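Local coordinates for protein soluble epoxide hydrolase (Bacillus megaterium, PDB 4INZ) that is a soluble enzyme of the epoxide hydrolase family, a single chain built on the alpha/beta-hydrolase fold with a helical lid over a mixed sheet, at residues A[35-41]-A[62-68]; A[46-50]-A[182-186]; A[133-137]-A[298-302]. The protein carries 1 engineered substitution. All coordinates share one frame; numbering follows the deposited sequence.

Contact 1: A[35-41]-A[62-68]; sequences KGQGELM and SNDFHTV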
ATOM      1  N   LYS A  35     -11.609  12.164  -7.950  1.00 28.20           N
ATOM      2  CA  LYS A  35     -13.044  12.170  -8.221  1.00 28.06           C
ATOM      3  C   LYS A  35     -13.804  12.607  -6.967  1.00 26.73           C
ATOM      4  O   LYS A  35     -13.309  12.457  -5.858  1.00 26.01           O
ATOM      5  CB  LYS A  35     -13.506  10.784  -8.683  1.00 31.08           C
ATOM      6  CG  LYS A  35     -14.880  10.745  -9.335  1.00 33.72           C
ATOM      7  CD  LYS A  35     -15.214   9.330  -9.813  1.00 35.32           C
ATOM      8  CE  LYS A  35     -16.536   9.284 -10.582  1.00 40.23           C
ATOM      9  NZ  LYS A  35     -17.726   9.629  -9.737  1.00 42.74           N
ATOM     10  N   GLY A  36     -14.996  13.167  -7.143  1.00 24.84           N
ATOM     11  CA  GLY A  36     -15.822  13.529  -6.008  1.00 25.78           C
ATOM     12  C   GLY A  36     -15.475  14.836  -5.327  1.00 26.95           C
ATOM     13  O   GLY A  36     -14.780  15.682  -5.884  1.00 29.58           O
ATOM     14  N   GLN A  37     -15.966  14.992  -4.104  1.00 29.35           N
ATOM     15  CA  GLN A  37     -15.870  16.249  -3.374  1.00 29.14           C
ATOM     16  C   GLN A  37     -16.171  15.990  -1.905  1.00 29.99           C
ATOM     17  O   GLN A  37     -16.821  14.998  -1.560  1.00 28.34           O
ATOM     18  CB  GLN A  37     -16.874  17.261  -3.932  1.00 31.46           C
ATOM     19  CG  GLN A  37     -18.335  16.826  -3.806  1.00 34.30           C
ATOM     20  CD  GLN A  37     -18.668  15.588  -4.629  1.00 37.08           C
ATOM     21  OE1 GLN A  37     -18.491  15.572  -5.846  1.00 37.30           O
ATOM     22  NE2 GLN A  37     -19.153  14.543  -3.962  1.00 39.51           N
ATOM     23  N   GLY A  38     -15.703  16.882  -1.040  1.00 29.45           N
ATOM     24  CA  GLY A  38     -15.900  16.719   0.388  1.00 31.07           C
ATOM     25  C   GLY A  38     -14.598  16.452   1.118  1.00 30.27           C
ATOM     26  O   GLY A  38     -13.533  16.896   0.682  1.00 31.38           O
ATOM     27  N   GLU A  39     -14.689  15.734   2.235  1.00 31.64           N
ATOM     28  CA  GLU A  39     -13.512  15.322   2.991  1.00 31.79           C
ATOM     29  C   GLU A  39     -12.626  14.438   2.122  1.00 29.19           C
ATOM     30  O   GLU A  39     -13.120  13.709   1.254  1.00 29.14           O
ATOM     31  CB  GLU A  39     -13.923  14.574   4.264  1.00 35.93           C
ATOM     32  CG  GLU A  39     -14.728  15.422   5.244  1.00 41.46           C
ATOM     33  CD  GLU A  39     -13.953  16.640   5.727  1.00 48.67           C
ATOM     34  OE1 GLU A  39     -14.516  17.758   5.710  1.00 53.38           O
ATOM     35  OE2 GLU A  39     -12.779  16.480   6.128  1.00 50.96           O
ATOM     36  N   LEU A  40     -11.319  14.501   2.357  1.00 25.78           N
ATOM     37  CA  LEU A  40     -10.364  13.744   1.556  1.00 24.24           C
ATOM     38  C   LEU A  40     -10.276  12.286   1.996  1.00 25.30           C
ATOM     39  O   LEU A  40     -10.059  11.991   3.174  1.00 26.61           O
ATOM     40  CB  LEU A  40      -8.979  14.383   1.646  1.00 23.63           C
ATOM     41  CG  LEU A  40      -7.828  13.709   0.900  1.00 23.78           C
ATOM     42  CD1 LEU A  40      -8.092  13.705  -0.607  1.00 22.76           C
ATOM     43  CD2 LEU A  40      -6.516  14.424   1.230  1.00 24.53           C
ATOM     44  N   MET A  41     -10.454  11.387   1.032  1.00 21.90           N
ATOM     45  CA  MET A  41     -10.143   9.978   1.210  1.00 20.65           C
ATOM     46  C   MET A  41      -8.978   9.673   0.270  1.00 20.53           C
ATOM     47  O   MET A  41      -9.139   9.643  -0.954  1.00 21.05           O
ATOM     48  CB  MET A  41     -11.355   9.098   0.897  1.00 22.48           C
ATOM     49  CG  MET A  41     -11.131   7.616   1.191  1.00 20.35           C
ATOM     50  SD  MET A  41     -12.606   6.628   0.884  1.00 21.56           S
ATOM     51  CE  MET A  41     -13.613   7.092   2.306  1.00 23.52           C
ATOM     52  N   SER A  62     -16.906   8.342  -4.137  1.00 21.93           N
ATOM     53  CA  SER A  62     -16.786   9.685  -4.715  1.00 23.98           C
ATOM     54  C   SER A  62     -18.065  10.531  -4.666  1.00 26.92           C
ATOM     55  O   SER A  62     -18.035  11.722  -4.983  1.00 29.07           O
ATOM     56  CB  SER A  62     -16.248   9.614  -6.148  1.00 24.58           C
ATOM     57  OG  SER A  62     -17.081   8.815  -6.970  1.00 25.69           O
ATOM     58  N   ASN A  63     -19.184   9.937  -4.270  1.00 29.27           N
ATOM     59  CA  ASN A  63     -20.409  10.713  -4.104  1.00 31.81           C
ATOM     60  C   ASN A  63     -20.470  11.377  -2.736  1.00 30.04           C
ATOM     61  O   ASN A  63     -21.276  12.281  -2.514  1.00 32.35           O
ATOM     62  CB  ASN A  63     -21.652   9.844  -4.317  1.00 36.84           C
ATOM     63  CG  ASN A  63     -21.676   9.185  -5.680  1.00 41.42           C
ATOM     64  OD1 ASN A  63     -21.730   7.959  -5.784  1.00 44.56           O
ATOM     65  ND2 ASN A  63     -21.632   9.994  -6.734  1.00 42.04           N
ATOM     66  N   ASP A  64     -19.615  10.930  -1.822  1.00 27.17           N
ATOM     67  CA  ASP A  64     -19.634  11.437  -0.454  1.00 27.33           C
ATOM     68  C   ASP A  64     -18.282  11.967   0.012  1.00 26.69           C
ATOM     69  O   ASP A  64     -18.200  12.673   1.023  1.00 27.96           O
ATOM     70  CB  ASP A  64     -20.130  10.347   0.502  1.00 30.01           C
ATOM     71  CG  ASP A  64     -21.584   9.987   0.264  1.00 32.45           C
ATOM     72  OD1 ASP A  64     -22.455  10.717   0.771  1.00 35.67           O
ATOM     73  OD2 ASP A  64     -21.859   8.984  -0.433  1.00 32.61           O
ATOM     74  N   PHE A  65     -17.233  11.634  -0.731  1.00 23.87           N
ATOM     75  CA  PHE A  65     -15.870  12.018  -0.379  1.00 24.04           C
ATOM     76  C   PHE A  65     -15.126  12.528  -1.612  1.00 23.39           C
ATOM     77  O   PHE A  65     -15.492  12.213  -2.743  1.00 22.83           O
ATOM     78  CB  PHE A  65     -15.093  10.808   0.151  1.00 23.30           C
ATOM     79  CG  PHE A  65     -15.559  10.306   1.495  1.00 25.52           C
ATOM     80  CD1 PHE A  65     -16.521   9.308   1.588  1.00 24.67           C
ATOM     81  CD2 PHE A  65     -15.003  10.808   2.666  1.00 24.82           C
ATOM     82  CE1 PHE A  65     -16.942   8.839   2.832  1.00 25.46           C
ATOM     83  CE2 PHE A  65     -15.414  10.345   3.914  1.00 26.19           C
ATOM     84  CZ  PHE A  65     -16.380   9.359   4.000  1.00 26.57           C
ATOM     85  N   HIS A  66     -14.071  13.306  -1.386  1.00 22.72           N
ATOM     86  CA  HIS A  66     -13.112  13.605  -2.434  1.00 22.54           C
ATOM     87  C   HIS A  66     -12.118  12.454  -2.451  1.00 22.92           C
ATOM     88  O   HIS A  66     -11.202  12.401  -1.625  1.00 23.71           O
ATOM     89  CB  HIS A  66     -12.385  14.926  -2.156  1.00 25.28           C
ATOM     90  CG  HIS A  66     -11.419  15.324  -3.229  1.00 29.08           C
ATOM     91  ND1 HIS A  66     -10.495  16.335  -3.061  1.00 29.70           N
ATOM     92  CD2 HIS A  66     -11.231  14.847  -4.484  1.00 30.21           C
ATOM     93  CE1 HIS A  66      -9.783  16.466  -4.167  1.00 30.41           C
ATOM     94  NE2 HIS A  66     -10.209  15.576  -5.046  1.00 29.34           N
ATOM     95  N   THR A  67     -12.311  11.523  -3.379  1.00 22.22           N
ATOM     96  CA  THR A  67     -11.464  10.336  -3.450  1.00 20.37           C
ATOM     97  C   THR A  67     -10.244  10.612  -4.316  1.00 21.06           C
ATOM     98  O   THR A  67     -10.373  10.938  -5.492  1.00 22.88           O
ATOM     99  CB  THR A  67     -12.228   9.131  -4.031  1.00 22.41           C
ATOM    100  OG1 THR A  67     -12.764   9.480  -5.311  1.00 23.31           O
ATOM    101  CG2 THR A  67     -13.368   8.726  -3.102  1.00 22.59           C
ATOM    102  N   VAL A  68      -9.063  10.479  -3.724  1.00 19.79           N
ATOM    103  CA  VAL A  68      -7.805  10.671  -4.441  1.00 19.83           C
ATOM    104  C   VAL A  68      -6.935   9.426  -4.310  1.00 20.60           C
ATOM    105  O   VAL A  68      -6.634   8.983  -3.193  1.00 20.70           O
ATOM    106  CB  VAL A  68      -7.039  11.902  -3.888  1.00 21.92           C
ATOM    107  CG1 VAL A  68      -5.638  11.976  -4.466  1.00 23.63           C
ATOM    108  CG2 VAL A  68      -7.805  13.187  -4.194  1.00 22.78           C
TER
HETATM  109  O   HOH W   1     -20.062  13.224  -7.154  1.00 52.49           O
HETATM  110  O   HOH W   2     -17.080  14.277   2.927  1.00 45.26           O
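M41 leaves its strand fully stretched, CG turned from the backbone N (chi1 -175°), until a bend at chi3 (-74°) folds its methyl over F65. M41 CE stands 3.6 Å from the centroid of the F65 ring, almost on the normal, while the sulfur lies further off above the same ring: a Met-aromatic contact. The carbonyl oxygen of E39 meets that ring at its edge. K35 is stretched in the same manner and turns only at chi4 (-65°), carrying NZ to 3.0 Å from S62 OG, a hydroxyl that also bonds I58 O. Two donors grip one carbonyl at K35 O: T67 N, 2.8 Å away and nearly along the C=O axis, and T67 OG1, 3.1 Å away and above the carbonyl plane. H66 lays its ring edge against this oxygen, and its nitrogens are fixed by Y105 and S34. On the other flank H66 N reaches E39 O at 2.8 Å and M41 N reaches H66 O at 2.9 Å. Strand 66-70 is thus inserted between strand 28-36, antiparallel to it, and strand 40-44, parallel to it; the latter pairing closes a beta-alpha-beta unit through helix 55-61, as expected near the start of an alpha/beta-hydrolase sheet.

Contact 2: A[46-50]-A[182-186]; sequences GFPDF and LRKLV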
ATOM      1  N   GLY A  46       0.343  -0.360  -3.360  1.00 17.17           N
ATOM      2  CA  GLY A  46       1.654  -0.942  -3.128  1.00 17.61           C
ATOM      3  C   GLY A  46       2.195  -1.603  -4.389  1.00 17.15           C
ATOM      4  O   GLY A  46       1.827  -1.233  -5.498  1.00 19.34           O
ATOM      5  N   PHE A  47       3.054  -2.599  -4.213  1.00 18.86           N
ATOM      6  CA  PHE A  47       3.774  -3.214  -5.325  1.00 18.60           C
ATOM      7  C   PHE A  47       3.057  -4.449  -5.859  1.00 18.52           C
ATOM      8  O   PHE A  47       2.633  -5.299  -5.077  1.00 18.93           O
ATOM      9  CB  PHE A  47       5.169  -3.633  -4.849  1.00 20.42           C
ATOM     10  CG  PHE A  47       5.951  -4.399  -5.878  1.00 21.36           C
ATOM     11  CD1 PHE A  47       6.761  -3.730  -6.784  1.00 21.68           C
ATOM     12  CD2 PHE A  47       5.868  -5.786  -5.948  1.00 21.31           C
ATOM     13  CE1 PHE A  47       7.477  -4.426  -7.736  1.00 23.42           C
ATOM     14  CE2 PHE A  47       6.585  -6.490  -6.904  1.00 21.58           C
ATOM     15  CZ  PHE A  47       7.390  -5.803  -7.802  1.00 22.47           C
ATOM     16  N   PRO A  48       2.954  -4.589  -7.196  1.00 18.63           N
ATOM     17  CA  PRO A  48       3.388  -3.692  -8.266  1.00 17.75           C
ATOM     18  C   PRO A  48       2.188  -3.018  -8.905  1.00 16.85           C
ATOM     19  O   PRO A  48       2.103  -2.943 -10.134  1.00 20.08           O
ATOM     20  CB  PRO A  48       3.979  -4.670  -9.273  1.00 18.22           C
ATOM     21  CG  PRO A  48       3.026  -5.833  -9.196  1.00 20.80           C
ATOM     22  CD  PRO A  48       2.547  -5.896  -7.745  1.00 18.83           C
ATOM     23  N   ASP A  49       1.267  -2.536  -8.081  1.00 17.55           N
ATOM     24  CA  ASP A  49       0.050  -1.922  -8.590  1.00 18.67           C
ATOM     25  C   ASP A  49       0.240  -0.423  -8.787  1.00 18.62           C
ATOM     26  O   ASP A  49       1.352   0.044  -9.005  1.00 18.09           O
ATOM     27  CB  ASP A  49      -1.103  -2.201  -7.627  1.00 18.89           C
ATOM     28  CG  ASP A  49      -1.194  -3.670  -7.263  1.00 20.58           C
ATOM     29  OD1 ASP A  49      -1.488  -4.479  -8.164  1.00 21.51           O
ATOM     30  OD2 ASP A  49      -0.948  -4.018  -6.089  1.00 21.93           O
ATOM     31  N   PHE A  50      -0.860   0.314  -8.722  1.00 18.16           N
ATOM     32  CA  PHE A  50      -0.847   1.763  -8.873  1.00 17.00           C
ATOM     33  C   PHE A  50      -2.248   2.265  -8.572  1.00 17.32           C
ATOM     34  O   PHE A  50      -3.075   1.507  -8.085  1.00 17.23           O
ATOM     35  CB  PHE A  50      -0.361   2.192 -10.274  1.00 17.66           C
ATOM     36  CG  PHE A  50      -1.264   1.773 -11.415  1.00 18.56           C
ATOM     37  CD1 PHE A  50      -1.503   0.431 -11.690  1.00 19.18           C
ATOM     38  CD2 PHE A  50      -1.821   2.730 -12.254  1.00 18.25           C
ATOM     39  CE1 PHE A  50      -2.313   0.049 -12.761  1.00 18.97           C
ATOM     40  CE2 PHE A  50      -2.631   2.364 -13.336  1.00 19.62           C
ATOM     41  CZ  PHE A  50      -2.874   1.021 -13.589  1.00 20.16           C
ATOM     42  N   LEU A 182       5.921  -9.509 -13.947  1.00 24.49           N
ATOM     43  CA  LEU A 182       4.810  -8.776 -13.343  1.00 25.21           C
ATOM     44  C   LEU A 182       3.465  -9.339 -13.799  1.00 26.16           C
ATOM     45  O   LEU A 182       2.506  -9.390 -13.028  1.00 25.05           O
ATOM     46  CB  LEU A 182       4.909  -7.285 -13.676  1.00 24.86           C
ATOM     47  CG  LEU A 182       6.140  -6.565 -13.121  1.00 24.43           C
ATOM     48  CD1 LEU A 182       6.285  -5.171 -13.727  1.00 25.67           C
ATOM     49  CD2 LEU A 182       6.087  -6.492 -11.593  1.00 26.25           C
ATOM     50  N   ARG A 183       3.398  -9.759 -15.058  1.00 27.58           N
ATOM     51  CA  ARG A 183       2.182 -10.378 -15.585  1.00 28.95           C
ATOM     52  C   ARG A 183       1.826 -11.635 -14.806  1.00 29.45           C
ATOM     53  O   ARG A 183       0.659 -11.873 -14.476  1.00 30.03           O
ATOM     54  CB  ARG A 183       2.342 -10.725 -17.068  1.00 29.02           C
ATOM     55  CG  ARG A 183       2.214  -9.533 -17.996  1.00 31.23           C
ATOM     56  CD  ARG A 183       2.056  -9.970 -19.444  1.00 33.64           C
ATOM     57  NE  ARG A 183       3.325 -10.355 -20.060  1.00 37.22           N
ATOM     58  CZ  ARG A 183       3.644 -11.598 -20.406  1.00 40.28           C
ATOM     59  NH1 ARG A 183       4.820 -11.849 -20.968  1.00 40.62           N
ATOM     60  NH2 ARG A 183       2.784 -12.590 -20.201  1.00 41.10           N
ATOM     61  N   LYS A 184       2.832 -12.450 -14.520  1.00 29.03           N
ATOM     62  CA  LYS A 184       2.587 -13.703 -13.830  1.00 33.00           C
ATOM     63  C   LYS A 184       2.172 -13.428 -12.394  1.00 32.48           C
ATOM     64  O   LYS A 184       1.361 -14.149 -11.821  1.00 33.93           O
ATOM     65  CB  LYS A 184       3.824 -14.596 -13.896  1.00 39.72           C
ATOM     66  CG  LYS A 184       4.182 -15.000 -15.327  1.00 45.73           C
ATOM     67  CD  LYS A 184       5.343 -15.985 -15.389  1.00 50.68           C
ATOM     68  CE  LYS A 184       5.599 -16.447 -16.824  1.00 54.21           C
ATOM     69  NZ  LYS A 184       5.915 -15.321 -17.748  1.00 56.71           N
ATOM     70  N   LEU A 185       2.707 -12.354 -11.831  1.00 30.59           N
ATOM     71  CA  LEU A 185       2.437 -12.006 -10.445  1.00 30.46           C
ATOM     72  C   LEU A 185       1.010 -11.494 -10.248  1.00 28.18           C
ATOM     73  O   LEU A 185       0.310 -11.937  -9.339  1.00 27.67           O
ATOM     74  CB  LEU A 185       3.458 -10.977  -9.956  1.00 31.90           C
ATOM     75  CG  LEU A 185       3.446 -10.584  -8.483  1.00 31.71           C
ATOM     76  CD1 LEU A 185       3.532 -11.818  -7.596  1.00 33.52           C
ATOM     77  CD2 LEU A 185       4.601  -9.626  -8.196  1.00 32.00           C
ATOM     78  N   VAL A 186       0.576 -10.587 -11.117  1.00 28.15           N
ATOM     79  CA  VAL A 186      -0.695  -9.885 -10.931  1.00 26.78           C
ATOM     80  C   VAL A 186      -1.742 -10.142 -12.016  1.00 25.62           C
ATOM     81  O   VAL A 186      -2.929 -10.292 -11.719  1.00 25.79           O
ATOM     82  CB  VAL A 186      -0.460  -8.360 -10.831  1.00 29.40           C
ATOM     83  CG1 VAL A 186      -1.760  -7.591 -11.056  1.00 32.14           C
ATOM     84  CG2 VAL A 186       0.153  -8.017  -9.487  1.00 31.20           C
TER
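P48 is the bump of this contact, and the helical segment 182-186 supplies the hollow. L182, L185 and V186, one turn of helix 169-193, all direct their side chains at the loop, and the proline ring pushes in among their methyl groups. P48 CG lies 3.6 Å from V186 CG2 on one flank and 3.9 Å from L182 CD2 on another, with L185 CD2 a little further out at 4.2 Å. The ring slides past both L182 and V186, running counter to each, so that the packing is alongside rather than head-on.

The fit also works in reverse. L182 CD2 is itself a small knob, set 3.6 Å from P48 CB and 4.1 Å from F47 CZ, in the notch between the proline and the phenylalanine. L185, its chi1 of -174° swinging the branch beside its own carbonyl carbon, holds CD2 3.9 Å from F47 CE2, and both leucines cross the F47 side chain at about a right angle. Within the loop, P48 CB sits over the centre of the F47 ring, an arrangement that accompanies the cis peptide bond joining the two residues.

The Gly-Phe-Pro run belongs to the HGXP motif of this family, which in relatives helps to form the oxyanion hole; here F47 N bonds D114 OD2. Polar needs are met by helix 198-210, where Y204 binds D49 OD1 and W208 binds P48 O, while F165 and Y220 meet the F47 ring. Between the segments themselves the chemistry is almost wholly carbon against carbon, which implies that lid helix and loop are matched by shape and burial, with directional bonding left to other residues.

Contact 3: A[133-137]-A[298-302]; sequences KLIAF and MWNFL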
ATOM      1  N   LYS A 133      -9.166   8.821  10.120  1.00 25.61           N
ATOM      2  CA  LYS A 133      -9.379   7.391  10.270  1.00 26.13           C
ATOM      3  C   LYS A 133      -8.463   6.682   9.292  1.00 24.68           C
ATOM      4  O   LYS A 133      -8.143   7.223   8.227  1.00 23.60           O
ATOM      5  CB  LYS A 133     -10.829   7.013   9.956  1.00 27.36           C
ATOM      6  CG  LYS A 133     -11.882   7.617  10.876  1.00 29.88           C
ATOM      7  CD  LYS A 133     -13.238   6.986  10.586  1.00 33.02           C
ATOM      8  CE  LYS A 133     -14.285   7.416  11.589  1.00 38.19           C
ATOM      9  NZ  LYS A 133     -14.661   8.822  11.384  1.00 41.11           N
ATOM     10  N   LEU A 134      -8.056   5.470   9.649  1.00 23.45           N
ATOM     11  CA  LEU A 134      -7.177   4.667   8.810  1.00 21.57           C
ATOM     12  C   LEU A 134      -7.867   3.370   8.414  1.00 21.11           C
ATOM     13  O   LEU A 134      -8.408   2.664   9.270  1.00 20.23           O
ATOM     14  CB  LEU A 134      -5.878   4.350   9.555  1.00 20.39           C
ATOM     15  CG  LEU A 134      -4.895   3.429   8.835  1.00 19.72           C
ATOM     16  CD1 LEU A 134      -4.311   4.136   7.618  1.00 20.18           C
ATOM     17  CD2 LEU A 134      -3.781   2.973   9.794  1.00 21.87           C
ATOM     18  N   ILE A 135      -7.854   3.067   7.116  1.00 18.22           N
ATOM     19  CA  ILE A 135      -8.355   1.793   6.625  1.00 16.62           C
ATOM     20  C   ILE A 135      -7.191   1.067   5.975  1.00 17.62           C
ATOM     21  O   ILE A 135      -6.644   1.530   4.969  1.00 18.71           O
ATOM     22  CB  ILE A 135      -9.485   1.985   5.601  1.00 16.16           C
ATOM     23  CG1 ILE A 135     -10.628   2.794   6.222  1.00 18.59           C
ATOM     24  CG2 ILE A 135      -9.976   0.631   5.090  1.00 17.13           C
ATOM     25  CD1 ILE A 135     -11.790   3.062   5.273  1.00 18.16           C
ATOM     26  N   ALA A 136      -6.791  -0.054   6.571  1.00 17.10           N
ATOM     27  CA  ALA A 136      -5.614  -0.776   6.107  1.00 15.38           C
ATOM     28  C   ALA A 136      -5.977  -2.151   5.566  1.00 16.97           C
ATOM     29  O   ALA A 136      -6.656  -2.927   6.240  1.00 18.41           O
ATOM     30  CB  ALA A 136      -4.613  -0.914   7.237  1.00 18.89           C
ATOM     31  N   PHE A 137      -5.508  -2.442   4.351  1.00 17.09           N
ATOM     32  CA  PHE A 137      -5.635  -3.769   3.747  1.00 16.59           C
ATOM     33  C   PHE A 137      -4.343  -4.564   3.964  1.00 18.31           C
ATOM     34  O   PHE A 137      -3.442  -4.106   4.665  1.00 19.48           O
ATOM     35  CB  PHE A 137      -5.957  -3.646   2.243  1.00 16.40           C
ATOM     36  CG  PHE A 137      -7.307  -3.049   1.966  1.00 14.15           C
ATOM     37  CD1 PHE A 137      -8.394  -3.867   1.662  1.00 16.17           C
ATOM     38  CD2 PHE A 137      -7.500  -1.669   2.019  1.00 16.45           C
ATOM     39  CE1 PHE A 137      -9.654  -3.317   1.414  1.00 18.10           C
ATOM     40  CE2 PHE A 137      -8.758  -1.114   1.784  1.00 17.04           C
ATOM     41  CZ  PHE A 137      -9.835  -1.933   1.476  1.00 17.26           C
ATOM     42  N   MET A 298     -16.200  -0.876   4.582  1.00 15.87           N
ATOM     43  CA  MET A 298     -15.702   0.492   4.680  1.00 17.45           C
ATOM     44  C   MET A 298     -16.813   1.429   5.132  1.00 17.85           C
ATOM     45  O   MET A 298     -16.613   2.224   6.044  1.00 17.63           O
ATOM     46  CB  MET A 298     -15.086   0.960   3.358  1.00 16.29           C
ATOM     47  CG  MET A 298     -13.799   0.225   3.012  1.00 16.00           C
ATOM     48  SD  MET A 298     -13.146   0.664   1.383  1.00 17.95           S
ATOM     49  CE  MET A 298     -12.810   2.416   1.606  1.00 18.53           C
ATOM     50  N   TRP A 299     -17.985   1.327   4.507  1.00 17.42           N
ATOM     51  CA  TRP A 299     -19.128   2.144   4.923  1.00 18.60           C
ATOM     52  C   TRP A 299     -19.462   1.901   6.389  1.00 19.41           C
ATOM     53  O   TRP A 299     -19.703   2.840   7.156  1.00 20.38           O
ATOM     54  CB  TRP A 299     -20.365   1.842   4.076  1.00 19.98           C
ATOM     55  CG  TRP A 299     -20.418   2.609   2.792  1.00 24.38           C
ATOM     56  CD1 TRP A 299     -20.509   2.096   1.528  1.00 25.32           C
ATOM     57  CD2 TRP A 299     -20.383   4.031   2.646  1.00 27.12           C
ATOM     58  NE1 TRP A 299     -20.536   3.113   0.605  1.00 26.88           N
ATOM     59  CE2 TRP A 299     -20.457   4.311   1.264  1.00 28.56           C
ATOM     60  CE3 TRP A 299     -20.288   5.096   3.547  1.00 28.47           C
ATOM     61  CZ2 TRP A 299     -20.445   5.617   0.763  1.00 32.22           C
ATOM     62  CZ3 TRP A 299     -20.280   6.397   3.044  1.00 31.37           C
ATOM     63  CH2 TRP A 299     -20.359   6.641   1.667  1.00 31.56           C
ATOM     64  N   ASN A 300     -19.489   0.633   6.773  1.00 18.73           N
ATOM     65  CA  ASN A 300     -19.829   0.289   8.145  1.00 18.11           C
ATOM     66  C   ASN A 300     -18.898   0.999   9.130  1.00 18.81           C
ATOM     67  O   ASN A 300     -19.338   1.586  10.127  1.00 19.09           O
ATOM     68  CB  ASN A 300     -19.770  -1.222   8.343  1.00 18.04           C
ATOM     69  CG  ASN A 300     -20.308  -1.644   9.686  1.00 19.54           C
ATOM     70  OD1 ASN A 300     -21.524  -1.623   9.920  1.00 19.24           O
ATOM     71  ND2 ASN A 300     -19.408  -2.035  10.584  1.00 19.12           N
ATOM     72  N   PHE A 301     -17.609   0.944   8.830  1.00 16.62           N
ATOM     73  CA  PHE A 301     -16.582   1.602   9.626  1.00 18.75           C
ATOM     74  C   PHE A 301     -16.738   3.123   9.647  1.00 20.09           C
ATOM     75  O   PHE A 301     -16.712   3.752  10.713  1.00 21.44           O
ATOM     76  CB  PHE A 301     -15.204   1.226   9.068  1.00 18.11           C
ATOM     77  CG  PHE A 301     -14.073   2.006   9.665  1.00 18.85           C
ATOM     78  CD1 PHE A 301     -13.756   1.879  11.012  1.00 20.62           C
ATOM     79  CD2 PHE A 301     -13.311   2.850   8.878  1.00 21.10           C
ATOM     80  CE1 PHE A 301     -12.703   2.590  11.557  1.00 21.23           C
ATOM     81  CE2 PHE A 301     -12.252   3.574   9.422  1.00 20.84           C
ATOM     82  CZ  PHE A 301     -11.950   3.439  10.757  1.00 22.00           C
ATOM     83  N   LEU A 302     -16.897   3.718   8.471  1.00 21.10           N
ATOM     84  CA  LEU A 302     -16.980   5.177   8.366  1.00 20.99           C
ATOM     85  C   LEU A 302     -18.212   5.724   9.083  1.00 22.92           C
ATOM     86  O   LEU A 302     -18.219   6.867   9.556  1.00 25.69           O
ATOM     87  CB  LEU A 302     -16.990   5.603   6.894  1.00 21.38           C
ATOM     88  CG  LEU A 302     -15.702   5.301   6.115  1.00 21.19           C
ATOM     89  CD1 LEU A 302     -15.937   5.282   4.616  1.00 25.22           C
ATOM     90  CD2 LEU A 302     -14.596   6.299   6.486  1.00 24.47           C
TER
HETATM   91  O   HOH W   3     -16.022   9.091   8.768  1.00 44.66           O
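The C-terminal helix 291-303 packs here on one face of the central sheet, where K133 and I135 of strand 131-137 meet F301, M298 and L302. The strand and helix segments run nearly antiparallel, at 156° between their directions, with axes 10.4 Å apart at closest approach.

F301 is the main bridge. A trans first torsion (chi1 171°) sends its ring out toward the strand, and its far rim slips between two strand side chains: F301 CE2 lies 3.7 Å from I135 CG1 and equally 3.7 Å from K133 CD. The ring meets both obliquely, the lysine through its aliphatic stem. I135 continues past the ring, and its CD1 comes 3.9 Å from M298 CE, the isoleucine and methionine crossing at about a right angle; L302 CD2 borders I135 CD1 more loosely, at 4.5 Å.

This is the layered architecture of an alpha/beta hydrolase, a sheet flanked by helices, in which K133 and I135 point at the helix while L134, between them, turns to the other side. The helix answers with residues on one flank, M298, F301 and L302, spaced three and then one apart. Toward the C-terminal end of the strand, M298 SD approaches F137 CZ at 4.2 Å, at the edge of that ring and near its plane.

K133 is extended until a bend at chi4 (72°) turns its ammonium group to a water, 3.0 Å from K133 NZ, which in turn donates to L302 O at 3.2 Å. A lysine beside the carbonyl end of a helix is probably favourable electrostatically. Within the sheet, backbone bonds join I135 to L110 and V112 of strand 108-112, while M298 also touches I251 and F61.

How the contacts relate
From the N terminus, contact 1 opens at 35-41 and closes first, at 62-68, closing a short loop that contains helix 55-61, the link between two neighbouring strands. Contact 2 starts within that loop, at 46-50, and crosses it, reaching far along the chain to 182-186 in the lid. Contact 3 opens at 133-137, before contact 2 has closed, and ends at 298-302 near the C terminus, so contacts 2 and 3 cross too, whereas 1 and 3 follow in series. Contacts 1 and 3 touch: L302 and W299 pack on M41, D64 and F65, joining the last helix to strand 40-44 and the turn before strand 66-70. Contact 2 stands apart, its centre about 24 Å from that of contact 3, tying lid to core.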